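Local structure of transcriptional regulator (Enterococcus faecalis, 3QFI) at residues 44-48 against 59-63; 68-73 against 90-94. The protein is a putative transcriptional regulator of the LytR-CpsA-Psr family. One frame throughout, in Å; residues are numbered along the deposited sequence.

Interaction 1 (44-48 against 59-63)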
ATOM      1  N   THR A  44       5.618  -2.634  -5.355  1.00 43.08           N
ATOM      2  CA  THR A  44       5.092  -2.078  -4.116  1.00 37.72           C
ATOM      3  C   THR A  44       3.571  -2.041  -4.138  1.00 31.78           C
ATOM      4  O   THR A  44       2.961  -1.428  -5.018  1.00 36.87           O
ATOM      5  CB  THR A  44       5.628  -0.661  -3.881  1.00 39.62           C
ATOM      6  OG1 THR A  44       5.003   0.249  -4.796  1.00 52.72           O
ATOM      7  CG2 THR A  44       7.130  -0.632  -4.109  1.00 26.57           C
ATOM      8  N   THR A  45       2.976  -2.697  -3.150  1.00 24.81           N
ATOM      9  CA  THR A  45       1.534  -2.802  -3.017  1.00 16.73           C
ATOM     10  C   THR A  45       1.125  -2.329  -1.641  1.00 14.14           C
ATOM     11  O   THR A  45       1.594  -2.850  -0.633  1.00  8.59           O
ATOM     12  CB  THR A  45       1.105  -4.260  -3.186  1.00 20.49           C
ATOM     13  OG1 THR A  45       1.517  -4.716  -4.478  1.00 32.36           O
ATOM     14  CG2 THR A  45      -0.405  -4.409  -3.038  1.00 13.78           C
ATOM     15  N   MET A  46       0.231  -1.353  -1.603  1.00  9.97           N
ATOM     16  CA  MET A  46      -0.221  -0.799  -0.335  1.00 11.19           C
ATOM     17  C   MET A  46      -1.748  -0.669  -0.290  1.00 10.35           C
ATOM     18  O   MET A  46      -2.412  -0.690  -1.329  1.00 14.27           O
ATOM     19  CB  MET A  46       0.428   0.577  -0.141  1.00  8.02           C
ATOM     20  CG  MET A  46       0.244   1.217   1.225  1.00  5.93           C
ATOM     21  SD  MET A  46       0.915   2.925   1.278  1.00 18.20           S
ATOM     22  CE  MET A  46       2.688   2.662   0.910  1.00  5.74           C
ATOM     23  N   VAL A  47      -2.294  -0.554   0.920  1.00  2.43           N
ATOM     24  CA  VAL A  47      -3.726  -0.380   1.108  1.00  5.05           C
ATOM     25  C   VAL A  47      -3.966   0.733   2.109  1.00  8.84           C
ATOM     26  O   VAL A  47      -3.299   0.809   3.143  1.00  3.39           O
ATOM     27  CB  VAL A  47      -4.413  -1.648   1.632  1.00 11.02           C
ATOM     28  CG1 VAL A  47      -5.896  -1.372   1.835  1.00  2.05           C
ATOM     29  CG2 VAL A  47      -4.225  -2.796   0.647  1.00  7.92           C
ATOM     30  N   VAL A  48      -4.912   1.608   1.790  1.00  6.35           N
ATOM     31  CA  VAL A  48      -5.240   2.732   2.662  1.00  1.64           C
ATOM     32  C   VAL A  48      -6.737   2.756   2.937  1.00  9.53           C
ATOM     33  O   VAL A  48      -7.540   2.525   2.031  1.00 10.42           O
ATOM     34  CB  VAL A  48      -4.831   4.088   2.016  1.00  3.03           C
ATOM     35  CG1 VAL A  48      -5.289   5.252   2.886  1.00  1.00           C
ATOM     36  CG2 VAL A  48      -3.332   4.138   1.831  1.00  7.18           C
ATOM     37  N   MET A  59      -2.678   3.088   6.546  1.00 20.64           N
ATOM     38  CA  MET A  59      -1.878   2.579   5.439  1.00 15.72           C
ATOM     39  C   MET A  59      -1.499   1.155   5.794  1.00 15.90           C
ATOM     40  O   MET A  59      -1.377   0.803   6.967  1.00 13.78           O
ATOM     41  CB  MET A  59      -0.613   3.418   5.255  1.00  7.94           C
ATOM     42  CG  MET A  59      -0.870   4.871   4.879  1.00 17.37           C
ATOM     43  SD  MET A  59       0.683   5.818   4.755  1.00 12.34           S
ATOM     44  CE  MET A  59       0.664   6.278   3.031  1.00 23.53           C
ATOM     45  N   ILE A  60      -1.302   0.338   4.775  1.00 21.04           N
ATOM     46  CA  ILE A  60      -0.974  -1.052   4.998  1.00 21.64           C
ATOM     47  C   ILE A  60      -0.059  -1.539   3.891  1.00 16.94           C
ATOM     48  O   ILE A  60      -0.465  -1.662   2.743  1.00 15.99           O
ATOM     49  CB  ILE A  60      -2.280  -1.917   5.037  1.00 25.91           C
ATOM     50  CG1 ILE A  60      -2.439  -2.591   6.391  1.00 24.24           C
ATOM     51  CG2 ILE A  60      -2.243  -2.991   3.978  1.00 36.24           C
ATOM     52  CD1 ILE A  60      -1.385  -3.633   6.692  1.00 14.55           C
ATOM     53  N   SER A  61       1.191  -1.782   4.244  1.00 16.44           N
ATOM     54  CA  SER A  61       2.164  -2.284   3.299  1.00  6.62           C
ATOM     55  C   SER A  61       1.969  -3.787   3.189  1.00  9.44           C
ATOM     56  O   SER A  61       1.784  -4.466   4.209  1.00  9.81           O
ATOM     57  CB  SER A  61       3.575  -2.035   3.813  1.00 11.24           C
ATOM     58  OG  SER A  61       3.892  -0.657   3.854  1.00 16.82           O
ATOM     59  N   LEU A  62       2.002  -4.311   1.969  1.00  6.91           N
ATOM     60  CA  LEU A  62       1.885  -5.755   1.773  1.00 10.24           C
ATOM     61  C   LEU A  62       3.212  -6.271   1.213  1.00  7.57           C
ATOM     62  O   LEU A  62       3.630  -5.880   0.123  1.00  9.93           O
ATOM     63  CB  LEU A  62       0.749  -6.078   0.800  1.00  7.83           C
ATOM     64  CG  LEU A  62      -0.640  -5.728   1.338  1.00 17.46           C
ATOM     65  CD1 LEU A  62      -1.661  -5.729   0.225  1.00  9.03           C
ATOM     66  CD2 LEU A  62      -1.010  -6.723   2.422  1.00 10.71           C
ATOM     67  N   ASP A  63       3.879  -7.135   1.970  1.00 10.06           N
ATOM     68  CA  ASP A  63       5.149  -7.712   1.533  1.00 14.02           C
ATOM     69  C   ASP A  63       4.885  -8.596   0.314  1.00 17.46           C
ATOM     70  O   ASP A  63       3.885  -9.304   0.268  1.00 21.42           O
ATOM     71  CB  ASP A  63       5.772  -8.548   2.656  1.00 13.19           C
ATOM     72  CG  ASP A  63       7.167  -9.043   2.314  1.00 24.90           C
ATOM     73  OD1 ASP A  63       7.332  -9.809   1.334  1.00 24.62           O
ATOM     74  OD2 ASP A  63       8.113  -8.670   3.037  1.00 33.77           O
TER
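Strand residues 44-48 and 59-62 run antiparallel, their short axes 157° apart in direction, with Met46 facing Ser61 and Val48 facing Met59 as non-hydrogen-bonded pairs and Val47 facing Ile60 as a hydrogen-bonded one. Val47 N donates to Ile60 O at 2.8 Å, and Leu62 N to Thr45 O at 3.0 Å. The side chains alternate between the two faces of the sheet. On one face Val47 and Ile60 leave the sheet in the same direction, flank to flank, with Val47 CB 3.5 Å from Ile60 CG2. Leu62 slants across Val47 and Thr45, its CD1 touching Val47 CG2 at 3.9 Å and Thr45 CG2 at 3.7 Å; Thr45 thus presents its methyl rather than its hydroxyl to the leucine. The other face carries the two methionines. Met46 starts with CG anti to the backbone N (chi1 -171°), which takes CG toward the neighbouring strand, beside Ile60 O, and its sulfur ends 3.8 Å from Met59 CE. Met59, nearer its own root, runs alongside Val48, Met59 CG to Val48 CG2 at 4.0 Å. Ser61 OG, also on this face, bonds to Arg174 NH1. The two strands form a beta hairpin at the heart of the chain: strand 22-28 pairs with the outer edge of 44-51 and strand 227-230 with that of 56-62, while helix 166-184 packs on the methionine face and helix 80-98 on the valine-leucine face.

Interaction 2 (68-73 against 90-94)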
ATOM      1  N   THR A  68      -0.352 -16.504  -0.085  1.00  4.71           N
ATOM      2  CA  THR A  68      -1.810 -16.457  -0.013  1.00  6.73           C
ATOM      3  C   THR A  68      -2.462 -17.119  -1.227  1.00 11.07           C
ATOM      4  O   THR A  68      -1.786 -17.654  -2.106  1.00 15.53           O
ATOM      5  CB  THR A  68      -2.333 -15.005   0.057  1.00 13.26           C
ATOM      6  OG1 THR A  68      -1.686 -14.194  -0.939  1.00  1.00           O
ATOM      7  CG2 THR A  68      -2.077 -14.420   1.426  1.00 26.53           C
ATOM      8  N   ASP A  69      -3.783 -17.100  -1.270  1.00 13.23           N
ATOM      9  CA  ASP A  69      -4.451 -17.676  -2.405  1.00 15.28           C
ATOM     10  C   ASP A  69      -4.424 -16.614  -3.494  1.00 18.16           C
ATOM     11  O   ASP A  69      -4.664 -15.429  -3.228  1.00 15.96           O
ATOM     12  CB  ASP A  69      -5.883 -18.064  -2.037  1.00 29.51           C
ATOM     13  CG  ASP A  69      -5.934 -19.290  -1.150  1.00 43.22           C
ATOM     14  OD1 ASP A  69      -5.361 -20.325  -1.556  1.00 52.49           O
ATOM     15  OD2 ASP A  69      -6.530 -19.230  -0.046  1.00 55.80           O
ATOM     16  N   ILE A  70      -4.073 -17.028  -4.707  1.00 13.80           N
ATOM     17  CA  ILE A  70      -4.037 -16.104  -5.828  1.00 10.81           C
ATOM     18  C   ILE A  70      -5.406 -16.228  -6.462  1.00  5.43           C
ATOM     19  O   ILE A  70      -5.595 -17.042  -7.354  1.00 15.26           O
ATOM     20  CB  ILE A  70      -2.983 -16.504  -6.876  1.00 11.89           C
ATOM     21  CG1 ILE A  70      -1.621 -16.716  -6.214  1.00 18.35           C
ATOM     22  CG2 ILE A  70      -2.898 -15.420  -7.950  1.00 18.13           C
ATOM     23  CD1 ILE A  70      -1.005 -15.470  -5.622  1.00 11.48           C
ATOM     24  N   VAL A  71      -6.355 -15.423  -6.002  1.00  1.00           N
ATOM     25  CA  VAL A  71      -7.723 -15.489  -6.505  1.00  3.70           C
ATOM     26  C   VAL A  71      -7.799 -15.406  -8.026  1.00 11.07           C
ATOM     27  O   VAL A  71      -7.338 -14.448  -8.648  1.00 18.29           O
ATOM     28  CB  VAL A  71      -8.611 -14.395  -5.834  1.00  7.96           C
ATOM     29  CG1 VAL A  71     -10.060 -14.517  -6.292  1.00 13.91           C
ATOM     30  CG2 VAL A  71      -8.540 -14.542  -4.322  1.00  1.00           C
ATOM     31  N   GLY A  72      -8.381 -16.430  -8.629  1.00 12.69           N
ATOM     32  CA  GLY A  72      -8.467 -16.444 -10.070  1.00 15.98           C
ATOM     33  C   GLY A  72      -7.426 -17.354 -10.702  1.00 15.40           C
ATOM     34  O   GLY A  72      -7.633 -17.822 -11.819  1.00 27.37           O
ATOM     35  N   ASN A  73      -6.311 -17.613 -10.019  1.00  7.98           N
ATOM     36  CA  ASN A  73      -5.281 -18.494 -10.586  1.00 15.13           C
ATOM     37  C   ASN A  73      -5.403 -19.938 -10.048  1.00 20.40           C
ATOM     38  O   ASN A  73      -4.733 -20.861 -10.536  1.00 15.65           O
ATOM     39  CB  ASN A  73      -3.881 -17.937 -10.291  1.00 15.98           C
ATOM     40  CG  ASN A  73      -2.817 -18.481 -11.240  1.00 12.05           C
ATOM     41  OD1 ASN A  73      -2.876 -18.261 -12.454  1.00 13.97           O
ATOM     42  ND2 ASN A  73      -1.831 -19.188 -10.688  1.00 17.30           N
ATOM     43  N   MET A  90      -6.599  -9.374 -10.861  1.00 23.12           N
ATOM     44  CA  MET A  90      -6.165 -10.457  -9.996  1.00 17.63           C
ATOM     45  C   MET A  90      -5.547  -9.933  -8.708  1.00 14.52           C
ATOM     46  O   MET A  90      -5.718 -10.551  -7.655  1.00 16.33           O
ATOM     47  CB  MET A  90      -5.184 -11.376 -10.738  1.00 17.34           C
ATOM     48  CG  MET A  90      -4.820 -12.666 -10.012  1.00  5.62           C
ATOM     49  SD  MET A  90      -4.288 -13.925 -11.203  1.00  1.00           S
ATOM     50  CE  MET A  90      -5.913 -14.286 -11.918  1.00  1.00           C
ATOM     51  N   ALA A  91      -4.847  -8.800  -8.767  1.00 11.79           N
ATOM     52  CA  ALA A  91      -4.229  -8.233  -7.559  1.00  9.70           C
ATOM     53  C   ALA A  91      -5.295  -7.718  -6.598  1.00 12.46           C
ATOM     54  O   ALA A  91      -5.270  -8.027  -5.405  1.00  1.99           O
ATOM     55  CB  ALA A  91      -3.283  -7.104  -7.920  1.00 21.80           C
ATOM     56  N   ILE A  92      -6.232  -6.934  -7.123  1.00 11.95           N
ATOM     57  CA  ILE A  92      -7.304  -6.408  -6.297  1.00  6.64           C
ATOM     58  C   ILE A  92      -8.053  -7.551  -5.611  1.00 17.43           C
ATOM     59  O   ILE A  92      -8.275  -7.512  -4.408  1.00 14.38           O
ATOM     60  CB  ILE A  92      -8.310  -5.602  -7.126  1.00  1.00           C
ATOM     61  CG1 ILE A  92      -7.652  -4.342  -7.687  1.00  9.47           C
ATOM     62  CG2 ILE A  92      -9.494  -5.242  -6.269  1.00  1.36           C
ATOM     63  CD1 ILE A  92      -8.524  -3.591  -8.688  1.00  2.02           C
ATOM     64  N   ASN A  93      -8.445  -8.569  -6.366  1.00 18.51           N
ATOM     65  CA  ASN A  93      -9.171  -9.683  -5.767  1.00 18.00           C
ATOM     66  C   ASN A  93      -8.368 -10.409  -4.686  1.00 16.92           C
ATOM     67  O   ASN A  93      -8.879 -10.632  -3.596  1.00 22.25           O
ATOM     68  CB  ASN A  93      -9.625 -10.670  -6.851  1.00 20.37           C
ATOM     69  CG  ASN A  93     -10.801 -10.140  -7.666  1.00 18.71           C
ATOM     70  OD1 ASN A  93     -11.406 -10.867  -8.449  1.00  4.87           O
ATOM     71  ND2 ASN A  93     -11.126  -8.872  -7.479  1.00 22.00           N
ATOM     72  N   THR A  94      -7.120 -10.756  -4.997  1.00  8.67           N
ATOM     73  CA  THR A  94      -6.213 -11.450  -4.083  1.00 14.74           C
ATOM     74  C   THR A  94      -6.054 -10.684  -2.775  1.00 11.52           C
ATOM     75  O   THR A  94      -6.110 -11.266  -1.690  1.00 22.30           O
ATOM     76  CB  THR A  94      -4.825 -11.664  -4.764  1.00 16.07           C
ATOM     77  OG1 THR A  94      -4.916 -12.769  -5.668  1.00 12.80           O
ATOM     78  CG2 THR A  94      -3.723 -11.931  -3.745  1.00  5.52           C
TER
HETATM   79  O   HOH W   1      -5.651 -13.771  -0.947  1.00 15.30           O
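Thr94 meets Val71 through its hydroxyl, and the flat group behind that hydroxyl is the carbonyl of Met90: Thr94 N reaches Met90 O from one face of the carbonyl plane, as the helical bond, and Thr94 OG1 from the opposite face at 3.1 Å, tilted 29° out of the carbonyl plane. The threonine torsion (chi1 -78°, OG1 anti to its own carbonyl carbon) folds the oxygen back to the helix while leaving it 3.0 Å from Val71 N, whose N-H gives it a weak, bent bond of 124°. Asn73 N bonds to Ile70 O, closing a type II beta turn over 70-73 with Val71 and Gly72 at its corners; the positive phi of Gly72 suits that second corner. The turn joins strands 67-70 and 75-78 in a small antiparallel hairpin, which rests on helix 80-98. Val71 turns both methyls to the helix, CG1 against Asn93 CB at 3.9 Å and CG2 against Thr94 CA. Met90 reaches along the turn: CG lies by Val71 O, the Met90 and Ile70 side chains cross at roughly a right angle, SD 3.8 Å from Ile70 CG2, and the bent end sets Met90 CE 3.6 Å from Gly72 C. Phe85 of the same helix touches both Met90 and Asn73. Nearer the strand, a water donates to Asp69 O and to Thr94 O, the latter at 2.7 Å, bridging the two backbones.

Interactions 1 and 2 follow each other along the chain, strand 56-62 of the first leading through a short connection to strand 67-70 of the second. Their centres are 15 Å apart and their nearest atoms about 6 Å, so they do not touch directly. Helix 80-98 ties them together: it contributes residues 90-94 to interaction 2, while Val95, the next residue, packs on Val47 and Leu62 of interaction 1, and Leu98 touches both Leu62 and Thr68. One helix therefore bears on the main sheet and on the small hairpin. Interaction 1 lies close to the centre of the chain, and the centre of interaction 2 about 16 Å from it, where burial is only partial.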